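Local coordinates for Alpha/beta hydrolase fold protein (Sphaerobacter thermophilus, PDB 3R0V), which probably acts as a hydrolase of the alpha/beta hydrolase fold, its natural substrate not established, and has D-malate bound in a pocket, at residues 118-128 with 217-228. Numbering follows the deposited sequence.
Sequences EPPYAVDDSRP and SPAWIRHTAQEL
Arg127 lies flat over the indole of Trp220, a cation-pi stack with guanidinium and ring planes 20° apart and Arg127 CZ 4.0 Å from the centroid of the six-membered ring. It illustrates how a loop can be fixed to a helix in part by one long side chain laid along an aromatic face. The arginine stretches along the indole because its CG points opposite the backbone N (chi1 -177°) and the chain stays extended to NE; CB sits above Trp220 CG, CG over the bond the rings share, CD over the six-membered ring. Pro218 CG and Ile221 CG1 pack on the opposite face, with Pro120 CA and Tyr121 O at the edge. Arg127 NH1 donates to Pro120 O at 2.7 Å, and Arg127 NH2 to Gly158 O.

A second grip is polar. His223 ND1 donates to Asp124 OD1 at 2.9 Å, the acceptor in the imidazole plane but the histidine above the carboxylate plane. Asp124 OD2 takes Ser126 N in an Asx turn and also Ser126 OG, limiting carboxylate rotation. Farther along the helix, Thr224 OG1 donates to Tyr121 O (2.7 Å) from above the carbonyl plane. One water bridges Val123 N, Asp124 OD1 and Trp220 O. Where the loop begins, Ser217 OG donates to Glu118 OE2 at 2.5 Å.

Pro120 also lines the D-malate pocket near Ser96, so the contact ties that wall to helix 219-231. The loop leaves strand 111-117, touching helix 185-192 through Pro120 and Tyr121, while Ala225 packs helix 219-231 onto strands 209-213 and 235-239.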
ATOM      1  N   GLU A 118       5.841   1.966  -5.784  1.00 11.55           N
ATOM      2  CA  GLU A 118       6.321   0.576  -5.804  1.00 12.92           C
ATOM      3  C   GLU A 118       5.218  -0.477  -5.637  1.00 12.50           C
ATOM      4  O   GLU A 118       5.318  -1.364  -4.795  1.00 13.05           O
ATOM      5  CB  GLU A 118       7.432   0.357  -4.761  1.00 14.27           C
ATOM      6  CG  GLU A 118       8.644   1.264  -4.985  1.00 15.91           C
ATOM      7  CD  GLU A 118       9.825   0.939  -4.090  1.00 22.49           C
ATOM      8  OE1 GLU A 118       9.658   0.226  -3.076  1.00 21.14           O
ATOM      9  OE2 GLU A 118      10.937   1.404  -4.409  1.00 28.00           O
ATOM     10  N   PRO A 119       4.160  -0.401  -6.450  1.00 12.13           N
ATOM     11  CA  PRO A 119       3.181  -1.495  -6.431  1.00 12.81           C
ATOM     12  C   PRO A 119       3.869  -2.828  -6.766  1.00 12.41           C
ATOM     13  O   PRO A 119       4.510  -2.930  -7.813  1.00 12.94           O
ATOM     14  CB  PRO A 119       2.188  -1.097  -7.536  1.00 14.89           C
ATOM     15  CG  PRO A 119       2.902  -0.106  -8.373  1.00 19.01           C
ATOM     16  CD  PRO A 119       3.878   0.604  -7.489  1.00 13.84           C
ATOM     17  N   PRO A 120       3.759  -3.827  -5.879  1.00 12.82           N
ATOM     18  CA  PRO A 120       4.603  -5.025  -6.025  1.00 10.62           C
ATOM     19  C   PRO A 120       4.041  -6.093  -6.962  1.00 10.91           C
ATOM     20  O   PRO A 120       4.020  -7.280  -6.615  1.00 11.90           O
ATOM     21  CB  PRO A 120       4.710  -5.558  -4.587  1.00 12.10           C
ATOM     22  CG  PRO A 120       3.407  -5.106  -3.934  1.00 11.69           C
ATOM     23  CD  PRO A 120       3.085  -3.769  -4.564  1.00 13.50           C
ATOM     24  N   TYR A 121       3.562  -5.680  -8.126  1.00 10.33           N
ATOM     25  CA  TYR A 121       3.197  -6.641  -9.163  1.00  9.86           C
ATOM     26  C   TYR A 121       4.484  -7.156  -9.793  1.00 12.52           C
ATOM     27  O   TYR A 121       5.556  -6.604  -9.576  1.00 13.23           O
ATOM     28  CB  TYR A 121       2.297  -6.012 -10.232  1.00 11.35           C
ATOM     29  CG  TYR A 121       0.935  -5.656  -9.708  1.00 10.97           C
ATOM     30  CD1 TYR A 121      -0.057  -6.619  -9.630  1.00 12.14           C
ATOM     31  CD2 TYR A 121       0.645  -4.365  -9.265  1.00 12.84           C
ATOM     32  CE1 TYR A 121      -1.314  -6.311  -9.133  1.00 11.76           C
ATOM     33  CE2 TYR A 121      -0.606  -4.049  -8.776  1.00 13.13           C
ATOM     34  CZ  TYR A 121      -1.576  -5.028  -8.709  1.00 10.92           C
ATOM     35  OH  TYR A 121      -2.816  -4.700  -8.199  1.00 13.61           O
ATOM     36  N   ALA A 122       4.371  -8.228 -10.569  1.00 12.92           N
ATOM     37  CA  ALA A 122       5.514  -8.813 -11.252  1.00 11.80           C
ATOM     38  C   ALA A 122       5.215  -8.895 -12.736  1.00 12.92           C
ATOM     39  O   ALA A 122       4.131  -9.338 -13.121  1.00 15.11           O
ATOM     40  CB  ALA A 122       5.787 -10.207 -10.700  1.00 17.15           C
ATOM     41  N   VAL A 123       6.162  -8.481 -13.576  1.00 12.94           N
ATOM     42  CA  VAL A 123       5.965  -8.562 -15.019  1.00 13.43           C
ATOM     43  C   VAL A 123       7.062  -9.319 -15.762  1.00 13.10           C
ATOM     44  O   VAL A 123       7.005  -9.435 -16.979  1.00 16.28           O
ATOM     45  CB  VAL A 123       5.837  -7.169 -15.652  1.00 12.77           C
ATOM     46  CG1 VAL A 123       4.633  -6.444 -15.063  1.00 14.41           C
ATOM     47  CG2 VAL A 123       7.126  -6.362 -15.442  1.00 14.37           C
ATOM     48  N   ASP A 124       8.059  -9.818 -15.041  1.00 12.13           N
ATOM     49  CA  ASP A 124       9.179 -10.505 -15.689  1.00 13.36           C
ATOM     50  C   ASP A 124       9.922 -11.404 -14.704  1.00 15.69           C
ATOM     51  O   ASP A 124       9.674 -11.364 -13.495  1.00 14.73           O
ATOM     52  CB  ASP A 124      10.134  -9.482 -16.313  1.00 16.73           C
ATOM     53  CG  ASP A 124      10.948  -8.728 -15.277  1.00 16.57           C
ATOM     54  OD1 ASP A 124      10.402  -7.824 -14.602  1.00 23.56           O
ATOM     55  OD2 ASP A 124      12.160  -9.020 -15.135  1.00 22.06           O
ATOM     56  N   ASP A 125      10.846 -12.204 -15.228  1.00 14.14           N
ATOM     57  CA  ASP A 125      11.546 -13.196 -14.421  1.00 14.67           C
ATOM     58  C   ASP A 125      12.624 -12.630 -13.494  1.00 16.21           C
ATOM     59  O   ASP A 125      13.189 -13.377 -12.696  1.00 17.84           O
ATOM     60  CB  ASP A 125      12.189 -14.264 -15.316  1.00 15.92           C
ATOM     61  CG  ASP A 125      11.185 -15.253 -15.897  1.00 16.88           C
ATOM     62  OD1 ASP A 125       9.978 -15.196 -15.597  1.00 18.32           O
ATOM     63  OD2 ASP A 125      11.642 -16.141 -16.652  1.00 17.93           O
ATOM     64  N   SER A 126      12.908 -11.332 -13.566  1.00 15.48           N
ATOM     65  CA  SER A 126      13.915 -10.754 -12.667  1.00 17.00           C
ATOM     66  C   SER A 126      13.437 -10.737 -11.214  1.00 17.29           C
ATOM     67  O   SER A 126      14.229 -10.545 -10.302  1.00 21.32           O
ATOM     68  CB  SER A 126      14.353  -9.353 -13.106  1.00 20.04           C
ATOM     69  OG  SER A 126      13.332  -8.397 -12.877  1.00 20.35           O
ATOM     70  N   ARG A 127      12.138 -10.931 -11.004  1.00 15.07           N
ATOM     71  CA  ARG A 127      11.626 -11.153  -9.655  1.00 15.91           C
ATOM     72  C   ARG A 127      11.771 -12.624  -9.302  1.00 16.59           C
ATOM     73  O   ARG A 127      11.379 -13.486 -10.083  1.00 18.30           O
ATOM     74  CB  ARG A 127      10.160 -10.752  -9.543  1.00 15.48           C
ATOM     75  CG  ARG A 127       9.637 -10.914  -8.131  1.00 15.06           C
ATOM     76  CD  ARG A 127       8.244 -10.389  -7.988  1.00 17.44           C
ATOM     77  NE  ARG A 127       7.759 -10.523  -6.622  1.00 15.45           N
ATOM     78  CZ  ARG A 127       6.632  -9.971  -6.185  1.00 14.42           C
ATOM     79  NH1 ARG A 127       5.885  -9.236  -7.010  1.00 13.48           N
ATOM     80  NH2 ARG A 127       6.252 -10.146  -4.937  1.00 15.41           N
ATOM     81  N   PRO A 128      12.327 -12.921  -8.121  1.00 20.28           N
ATOM     82  CA  PRO A 128      12.428 -14.320  -7.687  1.00 20.83           C
ATOM     83  C   PRO A 128      11.040 -14.974  -7.650  1.00 17.69           C
ATOM     84  O   PRO A 128      10.084 -14.310  -7.290  1.00 17.45           O
ATOM     85  CB  PRO A 128      12.994 -14.204  -6.266  1.00 24.50           C
ATOM     86  CG  PRO A 128      13.623 -12.859  -6.202  1.00 26.70           C
ATOM     87  CD  PRO A 128      12.843 -11.975  -7.117  1.00 21.38           C
ATOM     88  N   SER A 217      15.199   0.586  -5.801  1.00 15.49           N
ATOM     89  CA  SER A 217      14.250  -0.436  -6.222  1.00 17.49           C
ATOM     90  C   SER A 217      14.938  -1.584  -6.944  1.00 15.02           C
ATOM     91  O   SER A 217      15.849  -1.378  -7.743  1.00 16.02           O
ATOM     92  CB  SER A 217      13.176   0.154  -7.142  1.00 16.99           C
ATOM     93  OG  SER A 217      12.402   1.125  -6.456  1.00 20.44           O
ATOM     94  N   PRO A 218      14.490  -2.810  -6.678  1.00 13.77           N
ATOM     95  CA  PRO A 218      15.004  -3.904  -7.506  1.00 14.49           C
ATOM     96  C   PRO A 218      14.534  -3.764  -8.952  1.00 13.59           C
ATOM     97  O   PRO A 218      13.545  -3.068  -9.223  1.00 13.12           O
ATOM     98  CB  PRO A 218      14.414  -5.157  -6.850  1.00 15.97           C
ATOM     99  CG  PRO A 218      13.218  -4.690  -6.108  1.00 15.95           C
ATOM    100  CD  PRO A 218      13.499  -3.259  -5.688  1.00 16.29           C
ATOM    101  N   ALA A 219      15.263  -4.374  -9.881  1.00 11.23           N
ATOM    102  CA  ALA A 219      14.904  -4.306 -11.291  1.00 10.31           C
ATOM    103  C   ALA A 219      13.439  -4.662 -11.523  1.00 11.74           C
ATOM    104  O   ALA A 219      12.750  -4.034 -12.331  1.00 12.06           O
ATOM    105  CB  ALA A 219      15.811  -5.212 -12.125  1.00 13.41           C
ATOM    106  N   TRP A 220      12.946  -5.672 -10.826  1.00 10.80           N
ATOM    107  CA  TRP A 220      11.584  -6.109 -11.100  1.00 10.82           C
ATOM    108  C   TRP A 220      10.535  -5.064 -10.751  1.00  9.97           C
ATOM    109  O   TRP A 220       9.493  -4.981 -11.411  1.00 11.30           O
ATOM    110  CB  TRP A 220      11.280  -7.453 -10.435  1.00 12.33           C
ATOM    111  CG  TRP A 220      11.243  -7.487  -8.929  1.00  9.70           C
ATOM    112  CD1 TRP A 220      12.260  -7.844  -8.079  1.00 12.08           C
ATOM    113  CD2 TRP A 220      10.104  -7.231  -8.098  1.00 10.37           C
ATOM    114  NE1 TRP A 220      11.825  -7.808  -6.777  1.00 12.56           N
ATOM    115  CE2 TRP A 220      10.506  -7.434  -6.758  1.00 12.44           C
ATOM    116  CE3 TRP A 220       8.787  -6.840  -8.355  1.00 11.73           C
ATOM    117  CZ2 TRP A 220       9.631  -7.258  -5.675  1.00 13.04           C
ATOM    118  CZ3 TRP A 220       7.922  -6.663  -7.284  1.00 12.83           C
ATOM    119  CH2 TRP A 220       8.349  -6.872  -5.960  1.00 13.29           C
ATOM    120  N   ILE A 221      10.812  -4.260  -9.729  1.00 10.39           N
ATOM    121  CA  ILE A 221       9.934  -3.152  -9.381  1.00  9.63           C
ATOM    122  C   ILE A 221       9.963  -2.060 -10.454  1.00 10.40           C
ATOM    123  O   ILE A 221       8.917  -1.503 -10.800  1.00 11.19           O
ATOM    124  CB  ILE A 221      10.315  -2.579  -8.003  1.00 11.03           C
ATOM    125  CG1 ILE A 221       9.754  -3.466  -6.891  1.00 10.95           C
ATOM    126  CG2 ILE A 221       9.850  -1.126  -7.838  1.00 12.34           C
ATOM    127  CD1 ILE A 221       8.229  -3.358  -6.732  1.00 12.06           C
ATOM    128  N   ARG A 222      11.142  -1.748 -10.982  1.00 10.39           N
ATOM    129  CA  ARG A 222      11.211  -0.787 -12.088  1.00 10.12           C
ATOM    130  C   ARG A 222      10.391  -1.270 -13.266  1.00 11.35           C
ATOM    131  O   ARG A 222       9.661  -0.492 -13.877  1.00 11.48           O
ATOM    132  CB  ARG A 222      12.650  -0.557 -12.558  1.00 11.64           C
ATOM    133  CG  ARG A 222      13.593   0.024 -11.515  1.00 12.31           C
ATOM    134  CD  ARG A 222      14.849   0.573 -12.213  1.00 12.83           C
ATOM    135  NE  ARG A 222      15.482  -0.419 -13.086  1.00 14.87           N
ATOM    136  CZ  ARG A 222      16.488  -1.213 -12.721  1.00 14.28           C
ATOM    137  NH1 ARG A 222      17.022  -1.124 -11.509  1.00 12.93           N
ATOM    138  NH2 ARG A 222      16.968  -2.088 -13.589  1.00 13.26           N
ATOM    139  N   HIS A 223      10.527  -2.544 -13.615  1.00 10.47           N
ATOM    140  CA  HIS A 223       9.824  -3.032 -14.797  1.00 10.58           C
ATOM    141  C   HIS A 223       8.313  -2.971 -14.600  1.00 10.61           C
ATOM    142  O   HIS A 223       7.582  -2.634 -15.529  1.00 11.27           O
ATOM    143  CB  HIS A 223      10.255  -4.449 -15.155  1.00 11.74           C
ATOM    144  CG  HIS A 223      11.726  -4.591 -15.349  1.00 12.93           C
ATOM    145  ND1 HIS A 223      12.375  -5.794 -15.196  1.00 15.44           N
ATOM    146  CD2 HIS A 223      12.679  -3.679 -15.654  1.00 16.70           C
ATOM    147  CE1 HIS A 223      13.668  -5.623 -15.411  1.00 16.20           C
ATOM    148  NE2 HIS A 223      13.878  -4.352 -15.705  1.00 17.19           N
ATOM    149  N   THR A 224       7.854  -3.318 -13.404  1.00 10.23           N
ATOM    150  CA  THR A 224       6.437  -3.203 -13.082  1.00 10.13           C
ATOM    151  C   THR A 224       5.959  -1.766 -13.173  1.00  9.99           C
ATOM    152  O   THR A 224       4.903  -1.492 -13.748  1.00 11.39           O
ATOM    153  CB  THR A 224       6.184  -3.790 -11.705  1.00 10.87           C
ATOM    154  OG1 THR A 224       6.355  -5.209 -11.799  1.00 12.61           O
ATOM    155  CG2 THR A 224       4.767  -3.455 -11.216  1.00 12.70           C
ATOM    156  N   ALA A 225       6.740  -0.841 -12.629  1.00 11.10           N
ATOM    157  CA  ALA A 225       6.362   0.561 -12.656  1.00 11.61           C
ATOM    158  C   ALA A 225       6.250   1.065 -14.089  1.00 12.23           C
ATOM    159  O   ALA A 225       5.285   1.745 -14.460  1.00 12.76           O
ATOM    160  CB  ALA A 225       7.349   1.397 -11.858  1.00 13.50           C
ATOM    161  N   GLN A 226       7.229   0.713 -14.910  1.00 12.07           N
ATOM    162  CA  GLN A 226       7.225   1.110 -16.310  1.00 12.86           C
ATOM    163  C   GLN A 226       5.979   0.580 -17.003  1.00 12.43           C
ATOM    164  O   GLN A 226       5.331   1.279 -17.782  1.00 13.84           O
ATOM    165  CB  GLN A 226       8.480   0.579 -17.015  1.00 16.44           C
ATOM    166  CG  GLN A 226       8.736   1.223 -18.385  1.00 23.59           C
ATOM    167  CD  GLN A 226       7.976   0.561 -19.531  1.00 36.80           C
ATOM    168  OE1 GLN A 226       7.767   1.178 -20.579  1.00 42.53           O
ATOM    169  NE2 GLN A 226       7.577  -0.700 -19.345  1.00 28.34           N
ATOM    170  N   GLU A 227       5.657  -0.681 -16.743  1.00 12.45           N
ATOM    171  CA  GLU A 227       4.525  -1.289 -17.424  1.00 12.35           C
ATOM    172  C   GLU A 227       3.216  -0.646 -16.968  1.00 13.50           C
ATOM    173  O   GLU A 227       2.352  -0.366 -17.788  1.00 13.77           O
ATOM    174  CB  GLU A 227       4.456  -2.797 -17.219  1.00 13.54           C
ATOM    175  CG  GLU A 227       3.225  -3.394 -17.914  1.00 15.32           C
ATOM    176  CD  GLU A 227       3.234  -4.916 -18.003  1.00 18.99           C
ATOM    177  OE1 GLU A 227       4.313  -5.511 -18.233  1.00 21.76           O
ATOM    178  OE2 GLU A 227       2.146  -5.519 -17.857  1.00 20.90           O
ATOM    179  N   LEU A 228       3.063  -0.410 -15.668  1.00 11.48           N
ATOM    180  CA  LEU A 228       1.837   0.222 -15.175  1.00 12.08           C
ATOM    181  C   LEU A 228       1.666   1.611 -15.778  1.00 13.13           C
ATOM    182  O   LEU A 228       0.554   2.001 -16.146  1.00 13.66           O
ATOM    183  CB  LEU A 228       1.844   0.328 -13.657  1.00 12.26           C
ATOM    184  CG  LEU A 228       1.576  -0.988 -12.933  1.00 14.51           C
ATOM    185  CD1 LEU A 228       1.897  -0.872 -11.454  1.00 17.10           C
ATOM    186  CD2 LEU A 228       0.127  -1.401 -13.125  1.00 15.35           C
TER
HETATM  187  O   HOH W   1       6.424  -0.949  -9.014  1.00 15.09           O
HETATM  188  O   HOH W   2       8.630  -7.481 -12.558  1.00 15.25           O
HETATM  189  O   HOH W   3      15.025  -7.717  -9.829  1.00 16.26           O